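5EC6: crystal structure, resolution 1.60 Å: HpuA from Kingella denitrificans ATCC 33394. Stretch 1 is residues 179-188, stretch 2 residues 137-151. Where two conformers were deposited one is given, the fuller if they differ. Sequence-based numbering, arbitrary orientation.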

ATOM      1  N   VAL A 179      -6.670  -4.959   4.762  1.00 15.25           N
ATOM      2  CA  VAL A 179      -5.622  -3.937   4.737  1.00 16.55           C
ATOM      3  C   VAL A 179      -4.712  -4.045   5.986  1.00 15.42           C
ATOM      4  O   VAL A 179      -5.115  -4.598   7.031  1.00 16.45           O
ATOM      5  CB  VAL A 179      -6.155  -2.480   4.607  1.00 15.26           C
ATOM      6  CG1 VAL A 179      -7.095  -2.357   3.415  1.00 15.25           C
ATOM      7  CG2 VAL A 179      -6.837  -1.967   5.847  1.00 16.63           C
ATOM      8  N   ILE A 180      -3.585  -3.387   5.874  1.00 15.82           N
ATOM      9  CA  ILE A 180      -2.691  -3.179   7.017  0.56 16.86           C
ATOM     10  C   ILE A 180      -2.366  -1.702   7.122  1.00 16.44           C
ATOM     11  O   ILE A 180      -2.133  -1.030   6.120  1.00 16.25           O
ATOM     12  CB  ILE A 180      -1.391  -3.973   6.825  0.56 17.93           C
ATOM     13  CG1 ILE A 180      -1.664  -5.491   6.774  0.56 19.96           C
ATOM     14  CG2 ILE A 180      -0.384  -3.651   7.934  0.56 18.16           C
ATOM     15  CD1 ILE A 180      -0.564  -6.226   6.067  0.56 19.86           C
ATOM     16  N   GLY A 181      -2.385  -1.206   8.358  1.00 15.43           N
ATOM     17  CA  GLY A 181      -1.946   0.147   8.702  1.00 16.59           C
ATOM     18  C   GLY A 181      -0.569   0.149   9.319  1.00 16.94           C
ATOM     19  O   GLY A 181      -0.189  -0.835   9.992  1.00 17.87           O
ATOM     20  N   LEU A 182       0.144   1.221   9.041  1.00 16.12           N
ATOM     21  CA  LEU A 182       1.529   1.402   9.482  1.00 17.52           C
ATOM     22  C   LEU A 182       1.678   2.783  10.099  1.00 18.15           C
ATOM     23  O   LEU A 182       1.289   3.806   9.520  1.00 16.71           O
ATOM     24  CB  LEU A 182       2.477   1.246   8.301  1.00 18.92           C
ATOM     25  CG  LEU A 182       3.920   1.741   8.546  1.00 22.70           C
ATOM     26  CD1 LEU A 182       4.556   0.633   9.337  1.00 25.39           C
ATOM     27  CD2 LEU A 182       4.682   2.005   7.247  1.00 27.60           C
ATOM     28  N   ARG A 183       2.304   2.815  11.291  1.00 17.55           N
ATOM     29  CA  ARG A 183       2.746   4.042  11.895  1.00 16.59           C
ATOM     30  C   ARG A 183       4.257   3.883  12.249  1.00 17.29           C
ATOM     31  O   ARG A 183       4.827   2.786  12.135  1.00 17.33           O
ATOM     32  CB  ARG A 183       1.937   4.359  13.169  1.00 17.41           C
ATOM     33  CG  ARG A 183       0.397   4.663  12.957  1.00 13.22           C
ATOM     34  CD  ARG A 183      -0.270   4.887  14.291  1.00 23.62           C
ATOM     35  NE  ARG A 183      -1.492   5.709  14.290  1.00 24.00           N
ATOM     36  CZ  ARG A 183      -2.539   5.524  15.083  1.00 27.00           C
ATOM     37  NH1 ARG A 183      -2.632   4.466  15.950  1.00 24.04           N
ATOM     38  NH2 ARG A 183      -3.587   6.314  14.916  1.00 28.84           N
ATOM     39  N   VAL A 184       4.887   4.991  12.622  1.00 18.61           N
ATOM     40  CA  VAL A 184       6.260   4.960  13.156  1.00 20.62           C
ATOM     41  C   VAL A 184       6.209   5.460  14.592  1.00 22.17           C
ATOM     42  O   VAL A 184       5.717   6.558  14.853  1.00 24.25           O
ATOM     43  CB  VAL A 184       7.228   5.788  12.308  1.00 20.98           C
ATOM     44  CG1 VAL A 184       8.610   5.725  12.990  1.00 20.96           C
ATOM     45  CG2 VAL A 184       7.316   5.261  10.907  1.00 21.30           C
ATOM     46  N   LYS A 185       6.653   4.615  15.508  1.00 23.27           N
ATOM     47  CA  LYS A 185       6.747   4.998  16.920  1.00 30.14           C
ATOM     48  C   LYS A 185       8.147   4.687  17.401  1.00 33.83           C
ATOM     49  O   LYS A 185       8.590   3.543  17.293  1.00 32.33           O
ATOM     50  CB  LYS A 185       5.779   4.187  17.763  1.00 35.31           C
ATOM     51  CG  LYS A 185       6.093   4.275  19.268  1.00 41.81           C
ATOM     52  CD  LYS A 185       4.954   3.734  20.121  1.00 46.66           C
ATOM     53  CE  LYS A 185       4.882   2.220  20.045  1.00 47.19           C
ATOM     54  NZ  LYS A 185       3.678   1.793  20.784  1.00 52.77           N
ATOM     55  N   ASN A 186       8.856   5.694  17.913  1.00 38.87           N
ATOM     56  CA  ASN A 186      10.149   5.418  18.561  1.00 43.22           C
ATOM     57  C   ASN A 186      11.061   4.572  17.723  1.00 41.38           C
ATOM     58  O   ASN A 186      11.453   3.462  18.133  1.00 45.59           O
ATOM     59  CB  ASN A 186       9.929   4.668  19.874  1.00 52.48           C
ATOM     60  CG  ASN A 186       9.539   5.584  20.998  1.00 56.65           C
ATOM     61  OD1 ASN A 186       8.577   5.315  21.724  1.00 65.45           O
ATOM     62  ND2 ASN A 186      10.282   6.682  21.150  1.00 60.23           N
ATOM     63  N   ASP A 187      11.402   5.088  16.559  1.00 33.76           N
ATOM     64  CA  ASP A 187      12.353   4.451  15.654  1.00 37.53           C
ATOM     65  C   ASP A 187      11.929   3.096  15.036  1.00 34.26           C
ATOM     66  O   ASP A 187      12.660   2.539  14.190  1.00 37.30           O
ATOM     67  CB  ASP A 187      13.764   4.358  16.314  1.00 40.41           C
ATOM     68  CG  ASP A 187      14.628   5.573  16.026  1.00 41.74           C
ATOM     69  OD1 ASP A 187      14.092   6.590  15.528  1.00 37.61           O
ATOM     70  OD2 ASP A 187      15.851   5.511  16.300  1.00 46.62           O
ATOM     71  N   ARG A 188      10.729   2.615  15.389  1.00 29.20           N
ATOM     72  CA  ARG A 188      10.233   1.365  14.837  1.00 25.95           C
ATOM     73  C   ARG A 188       8.965   1.600  14.036  1.00 22.67           C
ATOM     74  O   ARG A 188       8.177   2.501  14.306  1.00 23.52           O
ATOM     75  CB  ARG A 188       9.974   0.346  15.916  1.00 29.84           C
ATOM     76  CG  ARG A 188      11.348  -0.248  16.311  1.00 35.41           C
ATOM     77  CD  ARG A 188      11.213  -1.130  17.487  1.00 34.62           C
ATOM     78  NE  ARG A 188      10.788  -2.465  17.129  1.00 35.25           N
ATOM     79  CZ  ARG A 188      11.526  -3.423  16.584  1.00 34.33           C
ATOM     80  NH1 ARG A 188      12.822  -3.249  16.227  1.00 33.64           N
ATOM     81  NH2 ARG A 188      10.939  -4.590  16.394  1.00 32.95           N
TER
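Stretch 2, residues 137-151: QFGAWMSPSKTVSLF

Residues 137-151 pack on strand 179-185 of HpuA. Stretch 2 is a β-hairpin: strand 137-142 and strand 148-151 are joined by a loop containing a type I turn from Ser-143 to Lys-146, and backbone hydrogen bonds pair Gly-139 with Phe-151 (N to O, 2.9 Å each way) and Trp-141 with Ser-149. The first hairpin strand runs nearly parallel to strand 179-185 (5°, axes 7.4 Å apart at closest approach), the second antiparallel (172°, 8.5 Å). No backbone hydrogen bond links the two stretches; the contact is made largely by side chains, some packing on side chains and some on backbone atoms of the other stretch.

Apolar side chains make up most of the contacts. Phe-138, Ala-140, Met-142, Val-148 and Leu-150 direct their CA-to-CB bonds toward stretch 1, where Leu-182 and Val-184 point back. Phe-138 (chi1 p) receives Leu-182 CB at its ring edge, 4.0 Å from CE2, while its CZ lies 3.9 Å from Ile-180 CB. Leu-182 CD2 reaches Gly-139 CA at 3.4 Å, a close approach to bare backbone, and lies 4.1 Å from Ala-140 CB. Val-184 touches both hairpin strands: its CG2 is 3.7 Å from Ala-140 CB and 3.8 Å from Val-148 CG1, and its CG1 is 3.7 Å from Met-142 CE. Leu-150 CD2 comes within 3.4 Å of Leu-182 O and 3.9 Å of Arg-183 CA, so this methyl packs against the strand backbone itself.

The polar contacts lie at the more exposed end, where the type I' turn from Lys-185 to Arg-188 places Asp-187 near the hairpin loop. The CA-to-CB bonds of Asp-187 and Lys-146 point sideways, yet the side-chain ends converge: Lys-146 NZ forms a salt bridge with Asp-187, donating weak hydrogen bonds to OD1 and OD2 (3.4 Å each). Water 1 supplements it, accepting from Lys-146 NZ at 2.6 Å and donating weakly to Asp-187 OD2 at 3.4 Å.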

ATOM      1  N   GLN A 137       2.868  -0.073  -3.223  1.00 15.16           N
ATOM      2  CA  GLN A 137       3.641  -0.263  -2.025  1.00 17.49           C
ATOM      3  C   GLN A 137       3.180   0.766  -1.016  1.00 17.22           C
ATOM      4  O   GLN A 137       2.614   1.801  -1.392  1.00 17.74           O
ATOM      5  CB  GLN A 137       5.149  -0.028  -2.270  1.00 18.88           C
ATOM      6  CG  GLN A 137       6.007  -1.277  -2.319  1.00 22.29           C
ATOM      7  CD  GLN A 137       6.152  -2.024  -1.009  1.00 24.47           C
ATOM      8  OE1 GLN A 137       5.448  -1.798  -0.063  1.00 21.23           O
ATOM      9  NE2 GLN A 137       7.046  -2.987  -0.999  1.00 27.03           N
ATOM     10  N   PHE A 138       3.411   0.470   0.255  1.00 16.38           N
ATOM     11  CA  PHE A 138       3.228   1.481   1.307  1.00 15.78           C
ATOM     12  C   PHE A 138       4.302   1.306   2.343  1.00 16.59           C
ATOM     13  O   PHE A 138       4.898   0.227   2.454  1.00 17.80           O
ATOM     14  CB  PHE A 138       1.791   1.473   1.897  1.00 16.06           C
ATOM     15  CG  PHE A 138       1.471   0.305   2.784  1.00 16.42           C
ATOM     16  CD1 PHE A 138       1.177  -0.962   2.253  1.00 18.74           C
ATOM     17  CD2 PHE A 138       1.442   0.448   4.155  1.00 18.37           C
ATOM     18  CE1 PHE A 138       0.847  -2.021   3.064  1.00 19.80           C
ATOM     19  CE2 PHE A 138       1.175  -0.635   4.977  1.00 19.50           C
ATOM     20  CZ  PHE A 138       0.869  -1.859   4.440  1.00 20.41           C
ATOM     21  N   GLY A 139       4.542   2.373   3.093  1.00 15.88           N
ATOM     22  CA  GLY A 139       5.638   2.371   4.033  1.00 16.70           C
ATOM     23  C   GLY A 139       5.879   3.731   4.592  1.00 17.10           C
ATOM     24  O   GLY A 139       4.964   4.568   4.712  1.00 17.33           O
ATOM     25  N   ALA A 140       7.129   3.942   5.044  1.00 16.66           N
ATOM     26  CA  ALA A 140       7.513   5.212   5.682  1.00 17.48           C
ATOM     27  C   ALA A 140       8.978   5.440   5.486  1.00 18.61           C
ATOM     28  O   ALA A 140       9.773   4.474   5.482  1.00 18.97           O
ATOM     29  CB  ALA A 140       7.218   5.192   7.165  1.00 18.57           C
ATOM     30  N   TRP A 141       9.329   6.724   5.394  1.00 18.20           N
ATOM     31  CA  TRP A 141      10.708   7.166   5.445  1.00 17.80           C
ATOM     32  C   TRP A 141      10.851   8.083   6.665  1.00 20.84           C
ATOM     33  O   TRP A 141       9.969   8.903   6.958  1.00 20.54           O
ATOM     34  CB  TRP A 141      11.058   7.886   4.175  1.00 18.09           C
ATOM     35  CG  TRP A 141      12.420   8.570   4.116  1.00 19.12           C
ATOM     36  CD1 TRP A 141      13.579   8.053   3.640  1.00 19.54           C
ATOM     37  CD2 TRP A 141      12.702   9.948   4.463  1.00 20.90           C
ATOM     38  NE1 TRP A 141      14.596   9.002   3.687  1.00 21.12           N
ATOM     39  CE2 TRP A 141      14.066  10.183   4.174  1.00 20.79           C
ATOM     40  CE3 TRP A 141      11.939  10.978   5.004  1.00 21.06           C
ATOM     41  CZ2 TRP A 141      14.667  11.417   4.402  1.00 21.52           C
ATOM     42  CZ3 TRP A 141      12.540  12.238   5.186  1.00 20.24           C
ATOM     43  CH2 TRP A 141      13.887  12.427   4.887  1.00 22.50           C
ATOM     44  N   MET A 142      11.964   7.919   7.359  1.00 19.80           N
ATOM     45  CA  MET A 142      12.301   8.800   8.492  1.00 22.00           C
ATOM     46  C   MET A 142      13.555   9.579   8.144  1.00 21.78           C
ATOM     47  O   MET A 142      14.521   8.975   7.689  1.00 21.28           O
ATOM     48  CB  MET A 142      12.502   7.988   9.751  1.00 24.29           C
ATOM     49  CG  MET A 142      12.950   8.844  10.929  1.00 26.68           C
ATOM     50  SD  MET A 142      13.409   7.823  12.353  1.00 32.71           S
ATOM     51  CE  MET A 142      11.742   7.709  12.897  1.00 31.57           C
ATOM     52  N   SER A 143      13.539  10.891   8.387  1.00 22.04           N
ATOM     53  CA  SER A 143      14.737  11.726   8.171  1.00 22.93           C
ATOM     54  C   SER A 143      15.781  11.513   9.290  1.00 22.00           C
ATOM     55  O   SER A 143      15.472  10.953  10.361  1.00 21.67           O
ATOM     56  CB  SER A 143      14.397  13.211   8.063  1.00 28.17           C
ATOM     57  OG  SER A 143      14.159  13.764   9.330  1.00 30.95           O
ATOM     58  N   PRO A 144      17.039  11.905   8.991  1.00 24.80           N
ATOM     59  CA  PRO A 144      18.022  11.964  10.081  1.00 26.21           C
ATOM     60  C   PRO A 144      17.552  12.830  11.251  1.00 25.10           C
ATOM     61  O   PRO A 144      17.923  12.551  12.409  1.00 27.62           O
ATOM     62  CB  PRO A 144      19.274  12.514   9.395  1.00 25.93           C
ATOM     63  CG  PRO A 144      18.889  12.945   8.055  1.00 26.51           C
ATOM     64  CD  PRO A 144      17.635  12.224   7.688  1.00 24.61           C
ATOM     65  N   SER A 145      16.719  13.819  10.981  1.00 25.21           N
ATOM     66  CA  SER A 145      16.092  14.597  12.076  1.00 25.27           C
ATOM     67  C   SER A 145      14.899  13.961  12.800  1.00 27.62           C
ATOM     68  O   SER A 145      14.330  14.569  13.704  1.00 30.85           O
ATOM     69  CB  SER A 145      15.810  16.018  11.615  1.00 28.95           C
ATOM     70  OG  SER A 145      14.804  16.039  10.612  1.00 41.74           O
ATOM     71  N   LYS A 146      14.514  12.752  12.397  1.00 26.01           N
ATOM     72  CA  LYS A 146      13.476  11.948  13.005  1.00 29.10           C
ATOM     73  C   LYS A 146      12.076  12.408  12.688  1.00 27.50           C
ATOM     74  O   LYS A 146      11.137  11.932  13.309  1.00 32.16           O
ATOM     75  CB  LYS A 146      13.610  11.828  14.529  1.00 32.82           C
ATOM     76  CG  LYS A 146      14.972  11.416  15.018  1.00 36.27           C
ATOM     77  CD  LYS A 146      15.337  10.063  14.513  1.00 37.20           C
ATOM     78  CE  LYS A 146      16.668   9.585  15.048  1.00 39.69           C
ATOM     79  NZ  LYS A 146      16.885   8.226  14.459  1.00 42.53           N
ATOM     80  N   THR A 147      11.910  13.281  11.718  1.00 26.67           N
ATOM     81  CA  THR A 147      10.585  13.509  11.153  1.00 26.37           C
ATOM     82  C   THR A 147      10.297  12.416  10.116  1.00 24.05           C
ATOM     83  O   THR A 147      11.221  11.835   9.558  1.00 24.48           O
ATOM     84  CB  THR A 147      10.510  14.884  10.522  1.00 29.90           C
ATOM     85  OG1 THR A 147      11.485  15.016   9.492  1.00 29.32           O
ATOM     86  CG2 THR A 147      10.775  15.949  11.578  1.00 31.38           C
ATOM     87  N   VAL A 148       9.017  12.143   9.882  1.00 19.78           N
ATOM     88  CA  VAL A 148       8.600  10.937   9.130  1.00 20.08           C
ATOM     89  C   VAL A 148       7.669  11.373   8.011  1.00 20.41           C
ATOM     90  O   VAL A 148       6.807  12.238   8.202  1.00 20.91           O
ATOM     91  CB  VAL A 148       7.901   9.937  10.100  1.00 20.99           C
ATOM     92  CG1 VAL A 148       7.292   8.723   9.386  1.00 21.27           C
ATOM     93  CG2 VAL A 148       8.889   9.419  11.113  1.00 22.76           C
ATOM     94  N   SER A 149       7.809  10.740   6.834  1.00 17.71           N
ATOM     95  CA  SER A 149       6.799  10.817   5.773  1.00 17.97           C
ATOM     96  C   SER A 149       6.301   9.421   5.438  1.00 17.09           C
ATOM     97  O   SER A 149       7.081   8.576   4.961  1.00 16.86           O
ATOM     98  CB  SER A 149       7.342  11.504   4.543  1.00 18.09           C
ATOM     99  OG  SER A 149       6.324  11.651   3.597  1.00 18.58           O
ATOM    100  N   LEU A 150       5.048   9.168   5.784  1.00 16.74           N
ATOM    101  CA  LEU A 150       4.417   7.871   5.486  1.00 15.97           C
ATOM    102  C   LEU A 150       3.791   7.975   4.118  1.00 16.56           C
ATOM    103  O   LEU A 150       3.295   9.058   3.728  1.00 15.75           O
ATOM    104  CB  LEU A 150       3.428   7.480   6.543  1.00 17.26           C
ATOM    105  CG  LEU A 150       3.989   7.411   7.974  1.00 18.30           C
ATOM    106  CD1 LEU A 150       3.611   8.671   8.772  1.00 18.48           C
ATOM    107  CD2 LEU A 150       3.691   6.098   8.719  1.00 18.45           C
ATOM    108  N   PHE A 151       3.845   6.867   3.340  1.00 15.83           N
ATOM    109  CA  PHE A 151       3.379   6.899   1.962  1.00 16.03           C
ATOM    110  C   PHE A 151       2.639   5.621   1.594  1.00 15.46           C
ATOM    111  O   PHE A 151       2.818   4.548   2.173  1.00 14.76           O
ATOM    112  CB  PHE A 151       4.537   7.086   0.954  1.00 15.91           C
ATOM    113  CG  PHE A 151       5.456   5.902   0.864  1.00 17.21           C
ATOM    114  CD1 PHE A 151       6.500   5.758   1.744  1.00 16.88           C
ATOM    115  CD2 PHE A 151       5.252   4.939  -0.120  1.00 19.78           C
ATOM    116  CE1 PHE A 151       7.334   4.635   1.659  1.00 19.44           C
ATOM    117  CE2 PHE A 151       6.054   3.824  -0.177  1.00 20.31           C
ATOM    118  CZ  PHE A 151       7.090   3.688   0.695  1.00 20.45           C
TER
HETATM  119  O   HOH W   1      18.705   6.315  14.684  1.00 52.69           O